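Local coordinates for serine protease inhibitor 4, isoform B (Drosophila melanogaster, PDB 4P0F), which probably inhibits serine and cysteine endopeptidases, as a member of the serpin family of protease inhibitors, at residues 43-48 with 164-168; 75-79 with 112-118; 124-128 with 157-163; 187-191 with 377-381; 205-211 with 262-268. One frame throughout, in Å; residues are numbered along the deposited sequence.

Overall arrangement
The five contacts illustrate how a serpin closes loops within loops. Starting from the N terminus, interaction 1 closes a long loop by bringing helix 38-49 onto strand 161-174. Nested inside that loop and in series with each other are interaction 2, which joins the helices 71-84 and 107-115, and interaction 3, which folds the turn before helix 129-143 against the start of strand 161-174. Interaction 1 touches both, through M47 and F117 and through V164 and F126. Across the chain's centre from interaction 1, interaction 4 closes a second long loop between strand 185-189 and the C-terminal tail, and interaction 5, a strand pair, is nested within it.

Interaction 1: 43-48 with 164-168; sequences TCAAMA and VLVNA
This contact is a helix-on-sheet packing at the heart of the serpin fold, where helix 38-49 (helix B) packs against one face of the main sheet at strand 161-174, in the part of serpins called the shutter. Residues 43-48 are regular alpha-helix and 164-168 regular beta-strand; their axes pass 7.8 Å apart at 149°, roughly antiparallel, with the CA atoms of C44 and N167 closest at 5.6 Å. L165 and N167 direct CB at the helix, whereas V166 turns to helix 129-143 on the other side of the sheet. L165 (chi1 m, chi2 t) places CD1 3.9 Å from A48 CB and 4.1 Å from M47 CB. N167 (chi1 t) spends its amide on S40 and N95, so its ND2 merely touches T43 CG2 at 3.8 Å. M47 (m, t, m) extends until its CE lies 3.8 Å from V166 O. The tightest approach belongs to C44, whose t rotamer sets SG 3.4 Å from L165 O.

Interaction 2: 75-79 with 112-118; sequences AHSFH and LLSKQFL
The ring of F117 slides past that of F78, the planes inclined by only 28° but the centroids 5.1 Å apart, so that they barely overlap; F78 CG meets F117 CE2 at 3.5 Å. Both phenylalanines have chi1 m. F117 starts with its CA-to-CB bond away from helix 71-84, yet its ring swings back and brings CE1 within 3.9 Å of A75 CB. That methyl also fits against Q116 CB at 3.6 Å and L112 CD2 at 4.1 Å, a small residue admitting close backbones: the CA atoms of H79 and Q116 are 4.7 Å apart. Residues 75-79 are helical throughout. Helix 107-115 is finishing here, and L118 leaves it with left-handed backbone angles (56/34), its CD2 reaching 3.8 Å from H79 CE1. On the solvent side two histidines, both with chi1 t, address Q116: H79 ND1 donates to Q116 O at 3.2 Å, and H76 ND1 makes a weak hydrogen bond to Q116 OE1 at 3.4 Å, the glutamine being folded m, m. F78 and F117 also pack on A46 and M47 of helix 38-49. The arrangement is that of helices D and E of the serpin fold, held together at the end of the second.

Interaction 3: 124-128 with 157-163; sequences VDFSK and LNSESRL
The ring of F126 fills a pocket where two turns meet at one end of the main serpin sheet: the turn leading into helix 129-143 (helix F) and the return of the chain from that helix to strand 161-174. With chi1 m and chi2 near -61° the ring enters between the L157 side chain and the backbone of L163, with L157 CD1 4.0 Å from F126 CD1 and L163 CA 4.0 Å from F126 CE2. S161 CB sits over one face in a CH-pi contact, 4.0 Å from the centroid, while R162 O lies by the edge, 3.8 Å from F126 CE2. A132 and I136 of helix 129-143 also touch the ring. Each segment contains a type I beta turn, D125 to K128 and N158 to S161, with S127 CA and S159 CA 4.3 Å apart. K128 takes the N-cap position of the helix. The second turn is reinforced by an Asx turn, N158 OD1 accepting from E160 N at 2.8 Å, and by N158 N donating to S161 OG at 3.0 Å. A classic beta bulge follows, R162 and L163 both facing V339 on strand 328-341, the reactive-centre loop inserted into the main sheet, as in other cleaved serpins. R162 NH1 ties the turn to the bulge, donating to S159 O at 2.8 Å and S161 O at 2.9 Å. At the surface S127 OG rests 3.3 Å from S159 CB.

Interaction 4: 187-191 with 377-381; sequences DTFHL and VVRLE
Apolar contacts carry most of this small interface, in which residues 187-189 are strand and 377-381 start at the last residue of strand 370-377 and continue as irregular chain. F189 (chi1 t, chi2 88°) projects its ring toward the tail, with CZ 4.1 Å from V377 CG1. L191 (m, t) rides alongside, its CD2 3.8 Å from both R379 CA and L380 N. The nearest CA pairs, L191 with R379 at 6.2 Å and F189 with L380 at 7.3 Å, show that the backbones do not pair as strands. In a CH-pi contact, L380 (m, t) sets CD1 over the face of F189, 4.0 Å from its centroid. The contact places strand 185-189, an end of serpin sheet C, against the C-terminal segment leaving sheet B; V377 and L380 also touch F274. Among polar links, the side chain of N33 hydrogen-bonds V378 N and R379 O. A single water bridges the carbonyls, donating to L191 O at 3.0 Å and to V378 O at 2.6 Å.

Interaction 5: 205-211 with 262-268; sequences KERFRYA and LYETKVA
On the face of R207 and E264 chi1 is m throughout; on the other it is mixed: m for E206 and F208, t for Y210, T265 and V267, p for Y263. R207 (m, t, p) lays its guanidinium over T265 N, and E264 (m, m) curls until OE1 is 3.1 Å from F208 C. K266 is extended, its CG 3.8 Å from R207 CG, and R209 covers L262 CD1 with its guanidinium face, its charge in a long, weak ion pair with E222. Strand 197-213 runs on here from serpin sheet C, beside strand 263-281, into sheet B, R209 and A211 pairing with strand 218-224. E206 with V267, F208 with T265 and Y210 with Y263 are antiparallel hydrogen-bonded pairs (Y210 N to Y263 O 2.8 Å). The N-to-C directions of the short segments make 123°, 57° from exactly antiparallel, a strong twist. Y263 folds over Y210 O and receives the edge of Y210, centroids 5.8 Å apart, planes at 85°.

Interaction 1: 43-48 with 164-168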
# COMPACT_ATOMS: atom_id res chain seq x y z
N THR A 43 -8.26 -0.21 2.71
CA THR A 43 -9.07 0.83 3.32
C THR A 43 -9.99 1.46 2.28
O THR A 43 -11.18 1.62 2.52
CB THR A 43 -8.18 1.91 3.97
OG1 THR A 43 -7.38 1.30 4.99
CG2 THR A 43 -9.02 3.00 4.61
N CYS A 44 -9.44 1.79 1.12
CA CYS A 44 -10.24 2.44 0.08
C CYS A 44 -11.35 1.50 -0.38
O CYS A 44 -12.51 1.90 -0.53
CB CYS A 44 -9.38 2.84 -1.11
SG CYS A 44 -10.29 3.85 -2.30
N ALA A 45 -11.00 0.24 -0.58
CA ALA A 45 -11.97 -0.74 -1.05
C ALA A 45 -13.02 -1.06 0.02
O ALA A 45 -14.18 -1.33 -0.31
CB ALA A 45 -11.26 -2.00 -1.49
N ALA A 46 -12.62 -1.03 1.29
CA ALA A 46 -13.57 -1.26 2.38
C ALA A 46 -14.58 -0.11 2.45
O ALA A 46 -15.75 -0.33 2.75
CB ALA A 46 -12.84 -1.41 3.71
N MET A 47 -14.13 1.11 2.19
CA MET A 47 -15.04 2.25 2.13
C MET A 47 -16.08 2.02 1.04
O MET A 47 -17.27 2.29 1.24
CB MET A 47 -14.29 3.56 1.89
CG MET A 47 -13.53 4.06 3.12
SD MET A 47 -12.89 5.73 2.98
CE MET A 47 -11.59 5.48 1.80
N ALA A 48 -15.64 1.53 -0.11
CA ALA A 48 -16.59 1.26 -1.19
C ALA A 48 -17.55 0.16 -0.77
O ALA A 48 -18.75 0.24 -1.06
CB ALA A 48 -15.86 0.87 -2.46
N VAL A 164 -15.69 9.60 -6.16
CA VAL A 164 -14.34 9.05 -6.08
C VAL A 164 -13.98 8.94 -4.62
O VAL A 164 -14.04 9.93 -3.89
CB VAL A 164 -13.30 9.91 -6.81
CG1 VAL A 164 -11.89 9.32 -6.65
CG2 VAL A 164 -13.66 10.03 -8.28
N LEU A 165 -13.62 7.73 -4.20
CA LEU A 165 -13.16 7.46 -2.85
C LEU A 165 -11.65 7.44 -2.86
O LEU A 165 -11.06 6.80 -3.72
CB LEU A 165 -13.69 6.11 -2.35
CG LEU A 165 -15.13 6.11 -1.86
CD1 LEU A 165 -15.67 4.71 -1.76
CD2 LEU A 165 -15.20 6.78 -0.49
N VAL A 166 -11.03 8.15 -1.92
CA VAL A 166 -9.58 8.23 -1.87
C VAL A 166 -9.04 7.97 -0.47
O VAL A 166 -9.56 8.48 0.51
CB VAL A 166 -9.06 9.59 -2.36
CG1 VAL A 166 -7.55 9.56 -2.48
CG2 VAL A 166 -9.69 9.94 -3.70
N ASN A 167 -8.00 7.15 -0.42
CA ASN A 167 -7.17 7.02 0.76
C ASN A 167 -5.76 7.46 0.42
O ASN A 167 -5.24 7.07 -0.61
CB ASN A 167 -7.12 5.58 1.27
CG ASN A 167 -6.08 5.41 2.36
OD1 ASN A 167 -4.90 5.11 2.09
ND2 ASN A 167 -6.50 5.65 3.59
N ALA A 168 -5.16 8.25 1.30
CA ALA A 168 -3.76 8.64 1.15
C ALA A 168 -3.01 8.30 2.43
O ALA A 168 -3.58 8.33 3.51
CB ALA A 168 -3.64 10.13 0.84

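Interaction 2: 75-79 with 112-118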
# COMPACT_ATOMS: atom_id res chain seq x y z
N ALA A 75 -16.56 -1.19 9.55
CA ALA A 75 -16.15 0.19 9.70
C ALA A 75 -15.40 0.38 11.01
O ALA A 75 -14.36 1.04 11.06
CB ALA A 75 -17.36 1.11 9.64
N HIS A 76 -15.93 -0.21 12.08
CA HIS A 76 -15.30 -0.07 13.38
C HIS A 76 -13.89 -0.67 13.39
O HIS A 76 -13.01 -0.16 14.07
CB HIS A 76 -16.14 -0.73 14.46
CG HIS A 76 -15.68 -0.41 15.84
ND1 HIS A 76 -15.68 0.88 16.34
CD2 HIS A 76 -15.18 -1.19 16.82
CE1 HIS A 76 -15.21 0.87 17.58
NE2 HIS A 76 -14.90 -0.38 17.89
N SER A 77 -13.67 -1.73 12.62
CA SER A 77 -12.37 -2.39 12.63
C SER A 77 -11.31 -1.47 12.03
O SER A 77 -10.15 -1.47 12.46
CB SER A 77 -12.41 -3.74 11.89
OG SER A 77 -12.50 -3.59 10.49
N PHE A 78 -11.70 -0.67 11.04
CA PHE A 78 -10.79 0.30 10.44
C PHE A 78 -10.61 1.51 11.34
O PHE A 78 -9.52 2.07 11.40
CB PHE A 78 -11.27 0.72 9.05
CG PHE A 78 -10.98 -0.29 7.98
CD1 PHE A 78 -11.82 -1.37 7.79
CD2 PHE A 78 -9.83 -0.21 7.22
CE1 PHE A 78 -11.54 -2.33 6.83
CE2 PHE A 78 -9.55 -1.16 6.26
CZ PHE A 78 -10.41 -2.22 6.07
N HIS A 79 -11.67 1.90 12.04
CA HIS A 79 -11.57 3.05 12.93
C HIS A 79 -10.51 2.84 13.99
O HIS A 79 -9.76 3.75 14.33
CB HIS A 79 -12.89 3.34 13.63
CG HIS A 79 -12.81 4.48 14.60
ND1 HIS A 79 -12.74 5.79 14.19
CD2 HIS A 79 -12.75 4.50 15.95
CE1 HIS A 79 -12.66 6.58 15.25
NE2 HIS A 79 -12.66 5.82 16.33
N LEU A 112 -21.01 6.26 8.47
CA LEU A 112 -19.92 5.32 8.67
C LEU A 112 -18.62 5.88 8.13
O LEU A 112 -17.56 5.74 8.75
CB LEU A 112 -20.22 3.98 7.99
CG LEU A 112 -21.35 3.15 8.62
CD1 LEU A 112 -21.59 1.91 7.80
CD2 LEU A 112 -21.04 2.78 10.06
N LEU A 113 -18.67 6.52 6.97
CA LEU A 113 -17.46 7.11 6.41
C LEU A 113 -16.90 8.20 7.32
O LEU A 113 -15.71 8.24 7.57
CB LEU A 113 -17.71 7.70 5.03
CG LEU A 113 -17.90 6.72 3.86
CD1 LEU A 113 -18.30 7.53 2.63
CD2 LEU A 113 -16.65 5.91 3.59
N SER A 114 -17.77 9.07 7.83
CA SER A 114 -17.33 10.19 8.65
C SER A 114 -16.85 9.76 10.03
O SER A 114 -15.77 10.15 10.46
CB SER A 114 -18.46 11.22 8.80
OG SER A 114 -18.98 11.59 7.54
N LYS A 115 -17.64 8.94 10.73
CA LYS A 115 -17.36 8.63 12.12
C LYS A 115 -16.31 7.53 12.29
O LYS A 115 -15.52 7.57 13.23
CB LYS A 115 -18.64 8.20 12.85
CG LYS A 115 -19.68 9.29 13.03
CD LYS A 115 -20.92 8.73 13.70
CE LYS A 115 -21.88 9.82 14.13
NZ LYS A 115 -23.10 9.23 14.75
N GLN A 116 -16.31 6.55 11.38
CA GLN A 116 -15.45 5.39 11.53
C GLN A 116 -14.20 5.47 10.65
O GLN A 116 -13.10 5.14 11.11
CB GLN A 116 -16.23 4.11 11.22
CG GLN A 116 -17.48 3.95 12.08
CD GLN A 116 -17.17 3.83 13.56
OE1 GLN A 116 -16.14 3.28 13.95
NE2 GLN A 116 -18.07 4.34 14.39
N PHE A 117 -14.35 5.89 9.40
CA PHE A 117 -13.21 6.04 8.51
C PHE A 117 -12.63 7.45 8.57
O PHE A 117 -11.64 7.75 7.91
CB PHE A 117 -13.58 5.70 7.06
CG PHE A 117 -13.65 4.23 6.78
CD1 PHE A 117 -14.82 3.52 7.02
CD2 PHE A 117 -12.54 3.55 6.30
CE1 PHE A 117 -14.88 2.17 6.77
CE2 PHE A 117 -12.61 2.20 6.05
CZ PHE A 117 -13.77 1.50 6.29
N LEU A 118 -13.24 8.31 9.39
CA LEU A 118 -12.73 9.65 9.62
C LEU A 118 -12.57 10.38 8.29
O LEU A 118 -11.68 11.21 8.11
CB LEU A 118 -11.39 9.58 10.38
CG LEU A 118 -11.43 8.82 11.72
CD1 LEU A 118 -10.05 8.83 12.36
CD2 LEU A 118 -12.46 9.40 12.67

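Interaction 3: 124-128 with 157-163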
# COMPACT_ATOMS: atom_id res chain seq x y z
N VAL A 124 -17.96 17.91 -6.03
CA VAL A 124 -17.21 18.39 -7.19
C VAL A 124 -18.02 18.21 -8.47
O VAL A 124 -18.97 17.42 -8.50
CB VAL A 124 -15.86 17.64 -7.35
CG1 VAL A 124 -14.99 17.81 -6.10
CG2 VAL A 124 -16.08 16.17 -7.65
N ASP A 125 -17.66 18.95 -9.51
CA ASP A 125 -18.34 18.86 -10.80
C ASP A 125 -17.53 17.99 -11.76
O ASP A 125 -16.60 18.48 -12.40
CB ASP A 125 -18.57 20.26 -11.38
CG ASP A 125 -19.38 20.24 -12.66
OD1 ASP A 125 -19.66 19.14 -13.18
OD2 ASP A 125 -19.74 21.33 -13.15
N PHE A 126 -17.87 16.71 -11.86
CA PHE A 126 -17.11 15.78 -12.70
C PHE A 126 -17.28 16.04 -14.20
O PHE A 126 -16.47 15.55 -15.00
CB PHE A 126 -17.50 14.33 -12.39
CG PHE A 126 -16.97 13.82 -11.07
CD1 PHE A 126 -15.60 13.75 -10.82
CD2 PHE A 126 -17.84 13.38 -10.08
CE1 PHE A 126 -15.13 13.26 -9.62
CE2 PHE A 126 -17.37 12.90 -8.87
CZ PHE A 126 -16.01 12.84 -8.64
N SER A 127 -18.30 16.79 -14.60
CA SER A 127 -18.44 17.19 -15.99
C SER A 127 -17.30 18.12 -16.38
O SER A 127 -16.84 18.13 -17.52
CB SER A 127 -19.78 17.88 -16.23
OG SER A 127 -20.84 16.98 -15.96
N LYS A 128 -16.84 18.90 -15.40
CA LYS A 128 -15.64 19.70 -15.57
C LYS A 128 -14.50 18.86 -15.05
O LYS A 128 -13.98 19.09 -13.96
CB LYS A 128 -15.74 21.02 -14.83
CG LYS A 128 -16.82 21.95 -15.36
CD LYS A 128 -16.97 23.17 -14.48
CE LYS A 128 -18.09 24.08 -14.99
NZ LYS A 128 -18.38 25.21 -14.07
N LEU A 157 -12.56 10.57 -15.75
CA LEU A 157 -13.71 11.24 -15.14
C LEU A 157 -14.55 11.91 -16.21
O LEU A 157 -14.01 12.48 -17.15
CB LEU A 157 -13.24 12.29 -14.12
CG LEU A 157 -12.33 11.79 -12.99
CD1 LEU A 157 -11.94 12.93 -12.06
CD2 LEU A 157 -12.98 10.67 -12.20
N ASN A 158 -15.87 11.86 -16.05
CA ASN A 158 -16.78 12.57 -16.94
C ASN A 158 -18.16 12.75 -16.30
O ASN A 158 -18.32 12.50 -15.11
CB ASN A 158 -16.90 11.85 -18.29
CG ASN A 158 -17.50 10.44 -18.18
OD1 ASN A 158 -18.24 10.13 -17.25
ND2 ASN A 158 -17.17 9.59 -19.15
N SER A 159 -19.15 13.18 -17.07
CA SER A 159 -20.46 13.48 -16.51
C SER A 159 -21.17 12.27 -15.91
O SER A 159 -22.14 12.43 -15.17
CB SER A 159 -21.37 14.11 -17.58
OG SER A 159 -21.50 13.24 -18.69
N GLU A 160 -20.70 11.07 -16.24
CA GLU A 160 -21.25 9.84 -15.66
C GLU A 160 -20.63 9.48 -14.31
O GLU A 160 -21.16 8.63 -13.59
CB GLU A 160 -21.06 8.66 -16.63
CG GLU A 160 -21.80 8.80 -17.95
CD GLU A 160 -23.25 8.38 -17.85
OE1 GLU A 160 -23.52 7.16 -17.75
OE2 GLU A 160 -24.12 9.27 -17.87
N SER A 161 -19.50 10.11 -13.96
CA SER A 161 -18.85 9.86 -12.68
C SER A 161 -19.76 10.31 -11.55
O SER A 161 -20.42 11.35 -11.67
CB SER A 161 -17.51 10.61 -12.58
OG SER A 161 -16.63 10.26 -13.63
N ARG A 162 -19.80 9.55 -10.46
CA ARG A 162 -20.68 9.89 -9.35
C ARG A 162 -19.92 10.10 -8.05
O ARG A 162 -20.27 10.98 -7.26
CB ARG A 162 -21.76 8.82 -9.19
CG ARG A 162 -22.73 8.80 -10.35
CD ARG A 162 -23.70 9.99 -10.29
NE ARG A 162 -24.56 10.07 -11.48
CZ ARG A 162 -24.26 10.74 -12.59
NH1 ARG A 162 -23.11 11.40 -12.70
NH2 ARG A 162 -25.12 10.74 -13.60
N LEU A 163 -18.89 9.30 -7.79
CA LEU A 163 -18.02 9.63 -6.69
C LEU A 163 -16.66 9.01 -6.85
O LEU A 163 -16.49 8.06 -7.60
CB LEU A 163 -18.64 9.21 -5.36
CG LEU A 163 -19.02 7.74 -5.23
CD1 LEU A 163 -17.89 6.93 -4.61
CD2 LEU A 163 -20.28 7.63 -4.40

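Interaction 4: 187-191 with 377-381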
# COMPACT_ATOMS: atom_id res chain seq x y z
N ASP A 187 29.05 0.10 -4.65
CA ASP A 187 29.42 -1.30 -4.64
C ASP A 187 28.46 -2.07 -5.51
O ASP A 187 27.44 -1.55 -5.96
CB ASP A 187 29.44 -1.88 -3.23
CG ASP A 187 30.57 -2.89 -3.03
OD1 ASP A 187 30.98 -3.53 -4.02
OD2 ASP A 187 31.04 -3.04 -1.89
N THR A 188 28.80 -3.33 -5.73
CA THR A 188 28.13 -4.15 -6.72
C THR A 188 26.74 -4.57 -6.28
O THR A 188 26.54 -5.01 -5.16
CB THR A 188 28.98 -5.40 -7.03
OG1 THR A 188 30.32 -4.99 -7.34
CG2 THR A 188 28.40 -6.17 -8.19
N PHE A 189 25.78 -4.40 -7.19
CA PHE A 189 24.46 -4.98 -7.05
C PHE A 189 24.32 -6.03 -8.14
O PHE A 189 24.54 -5.74 -9.32
CB PHE A 189 23.36 -3.93 -7.14
CG PHE A 189 21.98 -4.46 -6.83
CD1 PHE A 189 21.51 -4.48 -5.53
CD2 PHE A 189 21.18 -4.96 -7.84
CE1 PHE A 189 20.25 -4.99 -5.24
CE2 PHE A 189 19.91 -5.47 -7.56
CZ PHE A 189 19.45 -5.48 -6.26
N HIS A 190 24.01 -7.26 -7.75
CA HIS A 190 23.94 -8.36 -8.70
C HIS A 190 22.51 -8.49 -9.21
O HIS A 190 21.59 -8.74 -8.43
CB HIS A 190 24.40 -9.66 -8.05
CG HIS A 190 25.80 -9.61 -7.51
ND1 HIS A 190 26.10 -9.07 -6.27
CD2 HIS A 190 26.97 -10.02 -8.03
CE1 HIS A 190 27.40 -9.15 -6.07
NE2 HIS A 190 27.95 -9.73 -7.12
N LEU A 191 22.34 -8.30 -10.51
CA LEU A 191 21.01 -8.32 -11.12
C LEU A 191 20.60 -9.75 -11.45
O LEU A 191 19.49 -10.18 -11.10
CB LEU A 191 20.99 -7.46 -12.39
CG LEU A 191 21.34 -5.98 -12.21
CD1 LEU A 191 21.77 -5.37 -13.54
CD2 LEU A 191 20.16 -5.20 -11.64
N VAL A 377 12.91 -4.85 -4.56
CA VAL A 377 14.00 -4.25 -5.31
C VAL A 377 14.55 -5.33 -6.22
O VAL A 377 15.13 -6.31 -5.75
CB VAL A 377 15.11 -3.71 -4.40
CG1 VAL A 377 16.25 -3.14 -5.24
CG2 VAL A 377 14.55 -2.63 -3.48
N VAL A 378 14.35 -5.16 -7.52
CA VAL A 378 14.73 -6.17 -8.49
C VAL A 378 15.84 -5.68 -9.42
O VAL A 378 16.73 -6.43 -9.79
CB VAL A 378 13.52 -6.60 -9.34
CG1 VAL A 378 13.91 -7.64 -10.38
CG2 VAL A 378 12.43 -7.17 -8.43
N ARG A 379 15.75 -4.41 -9.79
CA ARG A 379 16.72 -3.81 -10.69
C ARG A 379 17.14 -2.47 -10.14
O ARG A 379 16.30 -1.66 -9.80
CB ARG A 379 16.13 -3.63 -12.09
CG ARG A 379 15.72 -4.91 -12.78
CD ARG A 379 15.16 -4.64 -14.17
NE ARG A 379 14.65 -5.85 -14.80
CZ ARG A 379 14.22 -5.92 -16.06
NH1 ARG A 379 14.24 -4.84 -16.83
NH2 ARG A 379 13.78 -7.07 -16.55
N LEU A 380 18.45 -2.24 -10.05
CA LEU A 380 18.94 -0.93 -9.69
C LEU A 380 19.96 -0.47 -10.71
O LEU A 380 20.62 -1.28 -11.34
CB LEU A 380 19.57 -0.94 -8.30
CG LEU A 380 18.63 -1.17 -7.12
CD1 LEU A 380 19.44 -1.28 -5.84
CD2 LEU A 380 17.61 -0.04 -7.02
N GLU A 381 20.05 0.84 -10.89
CA GLU A 381 21.12 1.45 -11.66
C GLU A 381 21.47 2.80 -11.07
O GLU A 381 20.61 3.47 -10.48
CB GLU A 381 20.74 1.60 -13.13
CG GLU A 381 20.89 0.32 -13.96
CD GLU A 381 19.61 -0.50 -14.06
OE1 GLU A 381 18.50 0.08 -14.06
OE2 GLU A 381 19.72 -1.74 -14.15
O HOH W 1 17.28 -8.27 -11.53

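Interaction 5: 205-211 with 262-268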
# COMPACT_ATOMS: atom_id res chain seq x y z
N LYS A 205 27.12 -1.37 11.32
CA LYS A 205 27.18 -2.49 12.26
C LYS A 205 26.42 -2.14 13.52
O LYS A 205 26.74 -1.17 14.21
CB LYS A 205 28.63 -2.86 12.59
CG LYS A 205 29.43 -3.30 11.38
CD LYS A 205 30.84 -3.72 11.76
CE LYS A 205 31.67 -4.08 10.54
NZ LYS A 205 32.02 -2.88 9.73
N GLU A 206 25.39 -2.93 13.82
CA GLU A 206 24.53 -2.69 14.97
C GLU A 206 23.87 -4.00 15.38
O GLU A 206 23.91 -4.97 14.63
CB GLU A 206 23.44 -1.66 14.64
CG GLU A 206 23.87 -0.21 14.50
CD GLU A 206 24.11 0.48 15.83
OE1 GLU A 206 23.84 -0.13 16.88
OE2 GLU A 206 24.57 1.64 15.81
N ARG A 207 23.30 -4.03 16.58
CA ARG A 207 22.39 -5.11 16.95
C ARG A 207 21.04 -4.82 16.33
O ARG A 207 20.48 -3.74 16.55
CB ARG A 207 22.25 -5.24 18.47
CG ARG A 207 23.39 -5.99 19.14
CD ARG A 207 23.17 -6.10 20.64
NE ARG A 207 22.23 -7.15 21.01
CZ ARG A 207 22.56 -8.43 21.22
NH1 ARG A 207 23.82 -8.83 21.07
NH2 ARG A 207 21.63 -9.31 21.56
N PHE A 208 20.55 -5.76 15.53
CA PHE A 208 19.24 -5.69 14.93
C PHE A 208 18.53 -7.00 15.16
O PHE A 208 19.17 -8.02 15.39
CB PHE A 208 19.31 -5.44 13.42
CG PHE A 208 19.81 -4.08 13.03
CD1 PHE A 208 19.07 -2.94 13.32
CD2 PHE A 208 20.99 -3.95 12.33
CE1 PHE A 208 19.52 -1.69 12.94
CE2 PHE A 208 21.44 -2.71 11.93
CZ PHE A 208 20.71 -1.58 12.24
N ARG A 209 17.21 -6.97 15.09
CA ARG A 209 16.42 -8.19 15.04
C ARG A 209 16.64 -8.88 13.70
O ARG A 209 16.47 -8.27 12.65
CB ARG A 209 14.94 -7.88 15.24
CG ARG A 209 14.61 -7.32 16.61
CD ARG A 209 13.12 -7.19 16.78
NE ARG A 209 12.45 -8.48 16.79
CZ ARG A 209 11.13 -8.64 16.75
NH1 ARG A 209 10.35 -7.57 16.70
NH2 ARG A 209 10.60 -9.85 16.77
N TYR A 210 17.03 -10.15 13.76
CA TYR A 210 17.52 -10.91 12.62
C TYR A 210 16.94 -12.31 12.69
O TYR A 210 16.71 -12.82 13.78
CB TYR A 210 19.06 -10.96 12.62
CG TYR A 210 19.63 -12.10 11.80
CD1 TYR A 210 19.85 -13.34 12.37
CD2 TYR A 210 19.89 -11.94 10.44
CE1 TYR A 210 20.33 -14.39 11.63
CE2 TYR A 210 20.38 -13.00 9.69
CZ TYR A 210 20.60 -14.22 10.29
OH TYR A 210 21.08 -15.30 9.58
N ALA A 211 16.72 -12.94 11.54
CA ALA A 211 16.42 -14.36 11.53
C ALA A 211 16.97 -15.06 10.30
O ALA A 211 16.94 -14.54 9.19
CB ALA A 211 14.90 -14.59 11.61
N LEU A 262 12.44 -13.47 14.46
CA LEU A 262 13.54 -12.53 14.65
C LEU A 262 14.05 -12.49 16.08
O LEU A 262 13.28 -12.57 17.03
CB LEU A 262 13.07 -11.13 14.26
CG LEU A 262 12.52 -10.93 12.86
CD1 LEU A 262 11.90 -9.54 12.75
CD2 LEU A 262 13.62 -11.13 11.83
N TYR A 263 15.37 -12.35 16.23
CA TYR A 263 16.00 -12.18 17.53
C TYR A 263 17.15 -11.18 17.38
O TYR A 263 17.76 -11.11 16.33
CB TYR A 263 16.50 -13.52 18.08
CG TYR A 263 17.53 -14.20 17.20
CD1 TYR A 263 17.13 -15.02 16.15
CD2 TYR A 263 18.89 -14.04 17.42
CE1 TYR A 263 18.06 -15.64 15.33
CE2 TYR A 263 19.83 -14.66 16.61
CZ TYR A 263 19.40 -15.46 15.57
OH TYR A 263 20.32 -16.09 14.76
N GLU A 264 17.42 -10.41 18.43
CA GLU A 264 18.50 -9.42 18.39
C GLU A 264 19.88 -10.07 18.28
O GLU A 264 20.20 -10.98 19.05
CB GLU A 264 18.46 -8.54 19.64
CG GLU A 264 17.25 -7.62 19.70
CD GLU A 264 17.40 -6.39 18.83
OE1 GLU A 264 18.45 -6.24 18.17
OE2 GLU A 264 16.45 -5.57 18.80
N THR A 265 20.69 -9.60 17.34
CA THR A 265 22.07 -10.08 17.23
C THR A 265 22.91 -9.05 16.47
O THR A 265 22.37 -8.22 15.74
CB THR A 265 22.12 -11.46 16.53
OG1 THR A 265 23.33 -12.14 16.88
CG2 THR A 265 22.02 -11.33 15.02
N LYS A 266 24.23 -9.09 16.65
CA LYS A 266 25.10 -8.15 15.96
C LYS A 266 25.17 -8.48 14.48
O LYS A 266 25.45 -9.62 14.10
CB LYS A 266 26.51 -8.16 16.58
CG LYS A 266 26.53 -7.76 18.04
CD LYS A 266 27.94 -7.71 18.61
CE LYS A 266 27.93 -7.42 20.10
NZ LYS A 266 29.24 -6.89 20.58
N VAL A 267 24.88 -7.48 13.65
CA VAL A 267 24.85 -7.65 12.20
C VAL A 267 25.69 -6.59 11.51
O VAL A 267 25.69 -5.44 11.92
CB VAL A 267 23.41 -7.59 11.67
CG1 VAL A 267 23.38 -7.61 10.14
CG2 VAL A 267 22.59 -8.73 12.23
N ALA A 268 26.43 -7.01 10.48
CA ALA A 268 27.09 -6.10 9.56
C ALA A 268 26.18 -5.96 8.35
O ALA A 268 26.03 -6.90 7.55
CB ALA A 268 28.46 -6.60 9.16